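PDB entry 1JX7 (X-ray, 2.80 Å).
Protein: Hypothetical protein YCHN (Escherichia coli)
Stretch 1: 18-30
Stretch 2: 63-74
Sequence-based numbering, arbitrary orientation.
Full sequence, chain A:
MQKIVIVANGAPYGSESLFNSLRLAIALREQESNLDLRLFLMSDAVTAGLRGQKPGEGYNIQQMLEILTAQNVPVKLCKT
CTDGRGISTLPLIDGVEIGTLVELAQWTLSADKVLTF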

# COMPACT_ATOMS: atom_id res chain seq x y z
N LEU A 18 6.99 6.99 6.36
CA LEU A 18 8.35 7.49 6.49
C LEU A 18 8.34 8.79 7.28
O LEU A 18 9.12 8.97 8.22
N PHE A 19 7.44 9.70 6.89
CA PHE A 19 7.31 10.98 7.55
C PHE A 19 7.05 10.78 9.04
O PHE A 19 7.65 11.45 9.88
N ASN A 20 6.16 9.85 9.37
CA ASN A 20 5.86 9.58 10.77
C ASN A 20 7.06 9.03 11.55
O ASN A 20 7.24 9.36 12.72
N SER A 21 7.86 8.20 10.89
CA SER A 21 9.02 7.61 11.52
C SER A 21 9.96 8.68 12.00
O SER A 21 10.43 8.64 13.13
N LEU A 22 10.22 9.64 11.12
CA LEU A 22 11.11 10.76 11.41
C LEU A 22 10.54 11.71 12.46
O LEU A 22 11.27 12.23 13.31
N ARG A 23 9.23 11.93 12.41
CA ARG A 23 8.58 12.81 13.36
C ARG A 23 8.70 12.19 14.75
O ARG A 23 8.95 12.89 15.71
N LEU A 24 8.53 10.87 14.83
CA LEU A 24 8.61 10.16 16.10
C LEU A 24 10.07 10.14 16.57
O LEU A 24 10.35 10.25 17.77
N ALA A 25 10.98 10.01 15.62
CA ALA A 25 12.41 9.97 15.91
C ALA A 25 12.91 11.28 16.53
O ALA A 25 13.62 11.28 17.53
N ILE A 26 12.53 12.40 15.93
CA ILE A 26 12.92 13.71 16.42
C ILE A 26 12.30 13.90 17.80
O ILE A 26 12.88 14.55 18.68
N ALA A 27 11.12 13.31 17.99
CA ALA A 27 10.40 13.42 19.24
C ALA A 27 11.06 12.61 20.35
O ALA A 27 11.12 13.06 21.50
N LEU A 28 11.55 11.42 20.02
CA LEU A 28 12.19 10.59 21.01
C LEU A 28 13.41 11.30 21.57
O LEU A 28 13.66 11.30 22.77
N ARG A 29 14.17 11.92 20.67
CA ARG A 29 15.36 12.65 21.08
C ARG A 29 15.00 13.84 21.95
O ARG A 29 15.65 14.08 22.97
N GLU A 30 13.97 14.60 21.57
CA GLU A 30 13.57 15.76 22.36
C GLU A 30 13.17 15.35 23.79
O GLU A 30 13.21 16.17 24.70
N GLN A 63 15.12 18.02 5.66
CA GLN A 63 15.31 18.78 6.90
C GLN A 63 15.18 17.91 8.15
O GLN A 63 15.94 18.08 9.10
N MSE A 64 14.21 17.01 8.15
CA MSE A 64 13.99 16.13 9.29
C MSE A 64 15.18 15.19 9.51
O MSE A 64 15.45 14.77 10.64
N LEU A 65 15.89 14.88 8.44
CA LEU A 65 17.06 14.01 8.55
C LEU A 65 18.27 14.81 9.03
O LEU A 65 19.13 14.28 9.72
N GLU A 66 18.33 16.08 8.66
CA GLU A 66 19.43 16.92 9.08
C GLU A 66 19.28 17.22 10.57
O GLU A 66 20.27 17.29 11.31
N ILE A 67 18.04 17.36 11.01
CA ILE A 67 17.75 17.60 12.42
C ILE A 67 18.26 16.40 13.23
O ILE A 67 18.82 16.56 14.31
N LEU A 68 18.07 15.19 12.69
CA LEU A 68 18.52 13.99 13.36
C LEU A 68 20.02 13.75 13.21
O LEU A 68 20.68 13.32 14.16
N THR A 69 20.60 14.02 12.04
CA THR A 69 22.02 13.79 11.89
C THR A 69 22.87 14.84 12.60
O THR A 69 24.00 14.56 13.00
N ALA A 70 22.33 16.04 12.79
CA ALA A 70 23.09 17.10 13.48
C ALA A 70 23.35 16.70 14.94
O ALA A 70 24.34 17.12 15.56
N GLN A 71 22.45 15.86 15.47
CA GLN A 71 22.51 15.33 16.82
C GLN A 71 23.35 14.05 16.86
O GLN A 71 23.45 13.41 17.90
N ASN A 72 23.90 13.66 15.73
CA ASN A 72 24.72 12.46 15.65
C ASN A 72 23.91 11.18 15.75
O ASN A 72 24.44 10.13 16.17
N VAL A 73 22.63 11.25 15.40
CA VAL A 73 21.78 10.07 15.39
C VAL A 73 22.16 9.39 14.08
O VAL A 73 21.99 9.98 13.01
N PRO A 74 22.71 8.17 14.14
CA PRO A 74 23.11 7.46 12.92
C PRO A 74 21.93 7.14 11.99
O PRO A 74 20.88 6.67 12.44

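Residues 18-30 are helical throughout, and stretch 2 opens with part of a second helix, followed by a turn. The two run in roughly the same direction, 30° apart, with axes 10.0 Å apart at closest approach. The contact is mostly apolar and buries 616 Å² in total.

Leu 18 makes no contact across the interface. Phe 19 (chi1 t) leaves its backbone sideways, but its ring reaches the other helix. Its CE1 lies 3.5 Å from SE of Met 64, a selenomethionine. The selenium sits at the ring edge, near the ring plane. Asn 20 points away, and Ser 21 is out of reach.

Leu 22 (m, t) points toward stretch 2. Its CD1 is 4.1 Å from Met 64 CB. Its CD2 lies 3.9 Å from Leu 65 CD2 and 3.8 Å from Leu 68 CD1, so one leucine meets three residues of the second helix. Met 64 is m, t, m; Leu 65 and Leu 68 are both m, t. Arg 23 points away, and Leu 24 is out of reach.

Ala 25 also faces stretch 2. Its CB packs 3.7 Å from Leu 68 CD1. Ile 26 (m, t) starts sideways, but its end turns in. Its CD1 is 3.9 Å from Met 64 CB, its CG1 4.0 Å from Leu 68 CG, and its CG2 4.0 Å from Ile 67 CG2. Ile 67 is also m, t. Ala 27 and Leu 28 do not take part.

Arg 29 points toward the turn that follows the second helix. Its chi1 is between wells at -106°; chi2 is m and chi3 t. Val 73 (t) covers one guanidinium face, with CG2 3.6 Å from Arg 29 CZ. Arg 29 NH2 gives a weak hydrogen bond to the backbone O of Gln 71, at 3.4 Å. Glu 30 makes no contact.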

# COMPACT_ATOMS: atom_id res chain seq x y z
CB LEU A 18 8.95 7.72 5.11
CG LEU A 18 10.46 7.81 5.00
CD1 LEU A 18 10.81 8.37 3.63
CD2 LEU A 18 11.05 8.70 6.09
CB PHE A 19 6.15 11.77 6.93
CG PHE A 19 5.79 13.02 7.69
CD1 PHE A 19 6.74 14.01 7.94
CD2 PHE A 19 4.50 13.21 8.17
CE1 PHE A 19 6.41 15.17 8.64
CE2 PHE A 19 4.15 14.36 8.87
CZ PHE A 19 5.11 15.33 9.12
CB ASN A 20 4.67 8.62 10.90
CG ASN A 20 3.35 9.29 10.63
OD1 ASN A 20 3.19 10.49 10.86
ND2 ASN A 20 2.37 8.51 10.17
CB SER A 21 9.77 6.72 10.54
OG SER A 21 9.13 5.47 10.44
CB LEU A 22 11.41 11.52 10.12
CG LEU A 22 12.14 10.66 9.09
CD1 LEU A 22 12.41 11.45 7.83
CD2 LEU A 22 13.44 10.15 9.70
CB ARG A 23 7.12 13.01 12.96
CG ARG A 23 6.48 14.20 13.64
CD ARG A 23 5.11 14.51 13.07
NE ARG A 23 4.14 13.44 13.31
CZ ARG A 23 2.86 13.50 12.94
NH1 ARG A 23 2.41 14.59 12.33
NH2 ARG A 23 2.04 12.50 13.19
CB LEU A 24 8.13 8.72 15.93
CG LEU A 24 7.64 7.97 17.18
CD1 LEU A 24 7.43 6.51 16.83
CD2 LEU A 24 8.63 8.07 18.29
CB ALA A 25 13.20 9.68 14.63
CB ILE A 26 12.43 14.83 15.46
CG1 ILE A 26 13.04 14.62 14.05
CG2 ILE A 26 12.79 16.18 16.02
CD1 ILE A 26 12.50 15.58 12.95
CB ALA A 27 8.97 12.96 19.07
CB LEU A 28 12.58 9.24 20.40
CG LEU A 28 11.35 8.39 20.07
CD1 LEU A 28 11.74 7.18 19.25
CD2 LEU A 28 10.66 7.99 21.37
CB ARG A 29 16.14 13.11 19.85
CG ARG A 29 17.41 12.32 19.60
CD ARG A 29 18.18 12.11 20.90
NE ARG A 29 19.46 11.43 20.70
CZ ARG A 29 20.51 12.01 20.13
NH1 ARG A 29 20.44 13.27 19.72
NH2 ARG A 29 21.64 11.34 19.97
CB GLU A 30 12.40 16.51 21.71
CG GLU A 30 12.70 17.04 20.31
CD GLU A 30 11.68 18.07 19.85
OE1 GLU A 30 10.47 17.85 20.08
OE2 GLU A 30 12.08 19.10 19.26
CB GLN A 63 14.31 19.93 7.00
CG GLN A 63 14.30 20.62 8.37
CD GLN A 63 13.12 21.56 8.57
OE1 GLN A 63 13.10 22.68 8.07
NE2 GLN A 63 12.11 21.09 9.31
CB MSE A 64 12.69 15.33 9.11
CG MSE A 64 11.44 16.20 9.22
SE MSE A 64 9.92 15.35 8.81
CE MSE A 64 10.23 15.11 7.21
CB LEU A 65 17.36 13.35 7.19
CG LEU A 65 16.50 12.11 6.94
CD1 LEU A 65 16.72 11.61 5.51
CD2 LEU A 65 16.86 11.02 7.96
CB GLU A 66 19.45 18.20 8.25
CG GLU A 66 19.46 17.89 6.76
CD GLU A 66 19.77 19.08 5.89
OE1 GLU A 66 19.15 20.15 6.10
OE2 GLU A 66 20.62 18.95 4.99
CB ILE A 67 16.22 17.74 12.67
CG1 ILE A 67 15.68 18.98 11.97
CG2 ILE A 67 15.93 17.82 14.16
CD1 ILE A 67 14.19 19.16 12.09
CB LEU A 68 17.76 12.77 12.83
CG LEU A 68 16.35 12.47 13.37
CD1 LEU A 68 15.71 11.38 12.52
CD2 LEU A 68 16.43 12.04 14.83
CB THR A 69 22.47 13.69 10.39
OG1 THR A 69 22.40 14.98 9.77
CG2 THR A 69 21.59 12.70 9.64
CB ALA A 70 22.32 18.41 13.44
CB GLN A 71 21.10 14.94 17.29
CG GLN A 71 20.20 16.03 17.74
CD GLN A 71 18.86 15.49 18.13
OE1 GLN A 71 17.99 15.26 17.30
NE2 GLN A 71 18.68 15.25 19.43
CB ASN A 72 25.80 12.48 16.73
CG ASN A 72 26.60 13.75 16.72
OD1 ASN A 72 27.17 14.12 15.68
ND2 ASN A 72 26.65 14.44 17.85
CB VAL A 73 20.29 10.43 15.37
CG1 VAL A 73 19.45 9.20 15.12
CG2 VAL A 73 19.90 11.06 16.69
CB PRO A 74 23.79 6.20 13.44
CG PRO A 74 24.17 6.55 14.86
CD PRO A 74 23.00 7.35 15.33